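Local atomic coordinates of cytochrome c7 (Geobacter sulfurreducens, PDB entry 3H34), a protein that binds three haems and probably carries electrons between redox partners, as a member of a cytochrome family involved in Fe(III) respiration. Residues Ile4-Pro7 and Ala12-Phe15. Numbering follows the deposited sequence.
Sequences ILFP and AVTF. With HEM (protoporphyrin IX containing Fe), chain B.
A two-stranded antiparallel beta hairpin forms this contact, pairing Ile4-Phe6 with Val13-Phe15 and turning its aromatic face to a haem. Ile4 and Phe15 make one hydrogen-bonded pair, Ile4 N to Phe15 O at 2.9 Å and Phe15 N to Ile4 O at 2.8 Å. Phe6 and Val13 make the next, Phe6 N giving a nearly straight bond to Val13 O (169° at the hydrogen) and Val13 N returning one to Phe6 O. Beyond it, Ala12 CA lies 3.3 Å from Phe6 O in a CA-H...O contact. Leu5 and Thr14, a non-hydrogen-bonded pair, run side by side on the other face, with Leu5 CD2 against Thr14 OG1 and CG2. On the haem face the rings of Phe6 and Phe15 extend in the same direction, near parallel (25°) but so far slid apart that they barely overlap; Phe6 CE2 instead packs on Phe15 CB at 3.5 Å. Phe15 reaches the macrocycle because its CG points away from the backbone N (chi1 176°), which sets CE2 3.6 Å from HEM CHD. Phe6 meets a propionate arm with its edge, CE1 3.7 Å from HEM O2D, and Ile4 CD1 touches pyrrole carbon C4D. Phe41 stacks on Phe6, the ring of His20 from helix 17-20 meets Phe15, and Val13 packs on His68, just past helix 64-67, and also touches both other haems, which places the hairpin among all three.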
ATOM      1  N   ILE A   4       6.046   1.823  -7.118  1.00  9.45           N
ATOM      2  CA  ILE A   4       5.680   3.193  -6.807  1.00  8.17           C
ATOM      3  C   ILE A   4       6.353   3.649  -5.524  1.00  9.36           C
ATOM      4  O   ILE A   4       6.361   2.930  -4.523  1.00 10.41           O
ATOM      5  CB  ILE A   4       4.150   3.318  -6.647  1.00  8.98           C
ATOM      6  CG1 ILE A   4       3.460   2.851  -7.932  1.00  7.46           C
ATOM      7  CG2 ILE A   4       3.770   4.755  -6.322  1.00  7.96           C
ATOM      8  CD1 ILE A   4       1.952   2.737  -7.818  1.00  9.79           C
ATOM      9  N   LEU A   5       6.931   4.844  -5.563  1.00  8.27           N
ATOM     10  CA  LEU A   5       7.599   5.396  -4.396  1.00  9.96           C
ATOM     11  C   LEU A   5       6.706   6.448  -3.753  1.00  8.69           C
ATOM     12  O   LEU A   5       6.207   7.351  -4.431  1.00  9.55           O
ATOM     13  CB  LEU A   5       8.932   6.029  -4.793  1.00 10.46           C
ATOM     14  CG  LEU A   5       9.931   5.137  -5.536  1.00 11.72           C
ATOM     15  CD1 LEU A   5      11.196   5.935  -5.819  1.00 13.37           C
ATOM     16  CD2 LEU A   5      10.257   3.904  -4.712  1.00 13.76           C
ATOM     17  N   PHE A   6       6.494   6.315  -2.448  1.00  8.57           N
ATOM     18  CA  PHE A   6       5.670   7.259  -1.704  1.00 10.04           C
ATOM     19  C   PHE A   6       6.496   8.075  -0.717  1.00  9.72           C
ATOM     20  O   PHE A   6       6.899   7.571   0.337  1.00 10.26           O
ATOM     21  CB  PHE A   6       4.576   6.529  -0.918  1.00  9.69           C
ATOM     22  CG  PHE A   6       3.571   5.823  -1.777  1.00  9.49           C
ATOM     23  CD1 PHE A   6       2.812   6.524  -2.709  1.00  9.08           C
ATOM     24  CD2 PHE A   6       3.371   4.454  -1.641  1.00  8.90           C
ATOM     25  CE1 PHE A   6       1.864   5.870  -3.496  1.00  9.77           C
ATOM     26  CE2 PHE A   6       2.427   3.791  -2.422  1.00  9.36           C
ATOM     27  CZ  PHE A   6       1.671   4.501  -3.352  1.00  9.97           C
ATOM     28  N   PRO A   7       6.778   9.343  -1.050  1.00 11.72           N
ATOM     29  CA  PRO A   7       7.557  10.193  -0.144  1.00 12.79           C
ATOM     30  C   PRO A   7       6.743  10.347   1.141  1.00 12.84           C
ATOM     31  O   PRO A   7       5.514  10.383   1.090  1.00 14.29           O
ATOM     32  CB  PRO A   7       7.664  11.507  -0.915  1.00 14.95           C
ATOM     33  CG  PRO A   7       7.632  11.064  -2.345  1.00 14.45           C
ATOM     34  CD  PRO A   7       6.540  10.024  -2.336  1.00 12.28           C
ATOM     35  N   ALA A  12      10.227   7.352   3.354  1.00 11.08           N
ATOM     36  CA  ALA A  12       9.657   6.923   2.078  1.00 10.95           C
ATOM     37  C   ALA A  12       9.206   5.467   2.107  1.00  9.39           C
ATOM     38  O   ALA A  12       9.826   4.621   2.750  1.00  9.94           O
ATOM     39  CB  ALA A  12      10.669   7.129   0.955  1.00 12.47           C
ATOM     40  N   VAL A  13       8.114   5.187   1.403  1.00  8.63           N
ATOM     41  CA  VAL A  13       7.575   3.836   1.327  1.00  7.90           C
ATOM     42  C   VAL A  13       7.739   3.313  -0.092  1.00  8.60           C
ATOM     43  O   VAL A  13       7.359   3.983  -1.052  1.00  9.69           O
ATOM     44  CB  VAL A  13       6.074   3.814   1.688  1.00  6.45           C
ATOM     45  CG1 VAL A  13       5.505   2.410   1.501  1.00  9.12           C
ATOM     46  CG2 VAL A  13       5.874   4.285   3.118  1.00  7.27           C
ATOM     47  N   THR A  14       8.317   2.124  -0.228  1.00  9.23           N
ATOM     48  CA  THR A  14       8.496   1.526  -1.546  1.00  9.98           C
ATOM     49  C   THR A  14       7.387   0.506  -1.728  1.00  9.04           C
ATOM     50  O   THR A  14       7.326  -0.495  -1.006  1.00 10.73           O
ATOM     51  CB  THR A  14       9.865   0.840  -1.668  1.00 10.73           C
ATOM     52  OG1 THR A  14      10.897   1.823  -1.527  1.00 11.38           O
ATOM     53  CG2 THR A  14      10.002   0.163  -3.025  1.00 11.60           C
ATOM     54  N   PHE A  15       6.516   0.764  -2.698  1.00  8.71           N
ATOM     55  CA  PHE A  15       5.367  -0.093  -2.956  1.00  7.82           C
ATOM     56  C   PHE A  15       5.454  -0.918  -4.236  1.00  8.47           C
ATOM     57  O   PHE A  15       5.463  -0.381  -5.348  1.00  7.37           O
ATOM     58  CB  PHE A  15       4.099   0.773  -2.957  1.00  8.53           C
ATOM     59  CG  PHE A  15       2.838   0.028  -3.299  1.00  8.04           C
ATOM     60  CD1 PHE A  15       2.486  -1.137  -2.626  1.00  7.11           C
ATOM     61  CD2 PHE A  15       1.989   0.509  -4.286  1.00  7.02           C
ATOM     62  CE1 PHE A  15       1.298  -1.808  -2.935  1.00  6.08           C
ATOM     63  CE2 PHE A  15       0.805  -0.152  -4.600  1.00  8.28           C
ATOM     64  CZ  PHE A  15       0.460  -1.313  -3.924  1.00  9.30           C
TER
HETATM   65  CHA HEM B  72      -1.907   3.269  -8.764  1.00  7.77           C
HETATM   66  CHB HEM B  72      -4.047   0.233 -11.873  1.00  7.38           C
HETATM   67  CHC HEM B  72      -4.131  -3.205  -8.430  1.00  7.18           C
HETATM   68  CHD HEM B  72      -2.729   0.094  -5.183  1.00  7.30           C
HETATM   69  C1A HEM B  72      -2.403   2.689  -9.923  1.00  9.13           C
HETATM   70  C2A HEM B  72      -2.527   3.401 -11.178  1.00 10.60           C
HETATM   71  C3A HEM B  72      -3.170   2.562 -12.020  1.00  9.49           C
HETATM   72  C4A HEM B  72      -3.447   1.347 -11.307  1.00  7.61           C
HETATM   73  CMA HEM B  72      -3.544   2.854 -13.465  1.00  9.02           C
HETATM   74  CAA HEM B  72      -2.116   4.840 -11.465  1.00 14.75           C
HETATM   75  CBA HEM B  72      -0.678   4.965 -11.931  1.00 18.99           C
HETATM   76  CGA HEM B  72      -0.268   6.406 -12.160  1.00 21.68           C
HETATM   77  O1A HEM B  72      -0.197   7.170 -11.175  1.00 23.63           O
HETATM   78  O2A HEM B  72      -0.023   6.775 -13.328  1.00 26.27           O
HETATM   79  C1B HEM B  72      -4.284  -0.947 -11.173  1.00  5.76           C
HETATM   80  C2B HEM B  72      -4.939  -2.099 -11.758  1.00  5.67           C
HETATM   81  C3B HEM B  72      -4.927  -3.080 -10.812  1.00  5.96           C
HETATM   82  C4B HEM B  72      -4.294  -2.519  -9.635  1.00  5.58           C
HETATM   83  CMB HEM B  72      -5.567  -2.171 -13.153  1.00  7.69           C
HETATM   84  CAB HEM B  72      -5.530  -4.481 -10.940  1.00  7.09           C
HETATM   85  CBB HEM B  72      -4.886  -5.356 -12.011  1.00  6.70           C
HETATM   86  C1C HEM B  72      -3.669  -2.608  -7.269  1.00  6.06           C
HETATM   87  C2C HEM B  72      -3.682  -3.279  -5.973  1.00  6.84           C
HETATM   88  C3C HEM B  72      -3.316  -2.349  -5.055  1.00  7.53           C
HETATM   89  C4C HEM B  72      -3.096  -1.108  -5.782  1.00  7.77           C
HETATM   90  CMC HEM B  72      -4.115  -4.718  -5.709  1.00  9.31           C
HETATM   91  CAC HEM B  72      -3.280  -2.506  -3.528  1.00  6.78           C
HETATM   92  CBC HEM B  72      -2.498  -3.705  -2.995  1.00  8.24           C
HETATM   93  C1D HEM B  72      -2.434   1.254  -5.896  1.00  6.89           C
HETATM   94  C2D HEM B  72      -1.907   2.441  -5.275  1.00  7.53           C
HETATM   95  C3D HEM B  72      -1.632   3.314  -6.275  1.00  8.37           C
HETATM   96  C4D HEM B  72      -1.970   2.658  -7.517  1.00  6.74           C
HETATM   97  CMD HEM B  72      -1.714   2.666  -3.770  1.00 10.97           C
HETATM   98  CAD HEM B  72      -1.164   4.745  -6.102  1.00  8.57           C
HETATM   99  CBD HEM B  72      -2.346   5.709  -6.088  1.00 11.23           C
HETATM  100  CGD HEM B  72      -1.924   7.152  -5.887  1.00 12.94           C
HETATM  101  O1D HEM B  72      -2.800   8.037  -5.936  1.00 15.76           O
HETATM  102  O2D HEM B  72      -0.719   7.402  -5.679  1.00 14.88           O
HETATM  103  NA  HEM B  72      -2.994   1.427 -10.003  1.00  5.49           N
HETATM  104  NB  HEM B  72      -3.925  -1.197  -9.843  1.00  6.63           N
HETATM  105  NC  HEM B  72      -3.288  -1.278  -7.144  1.00  4.97           N
HETATM  106  ND  HEM B  72      -2.480   1.391  -7.286  1.00  6.59           N
HETATM  107 FE   HEM B  72      -3.142   0.071  -8.577  1.00  6.88          FE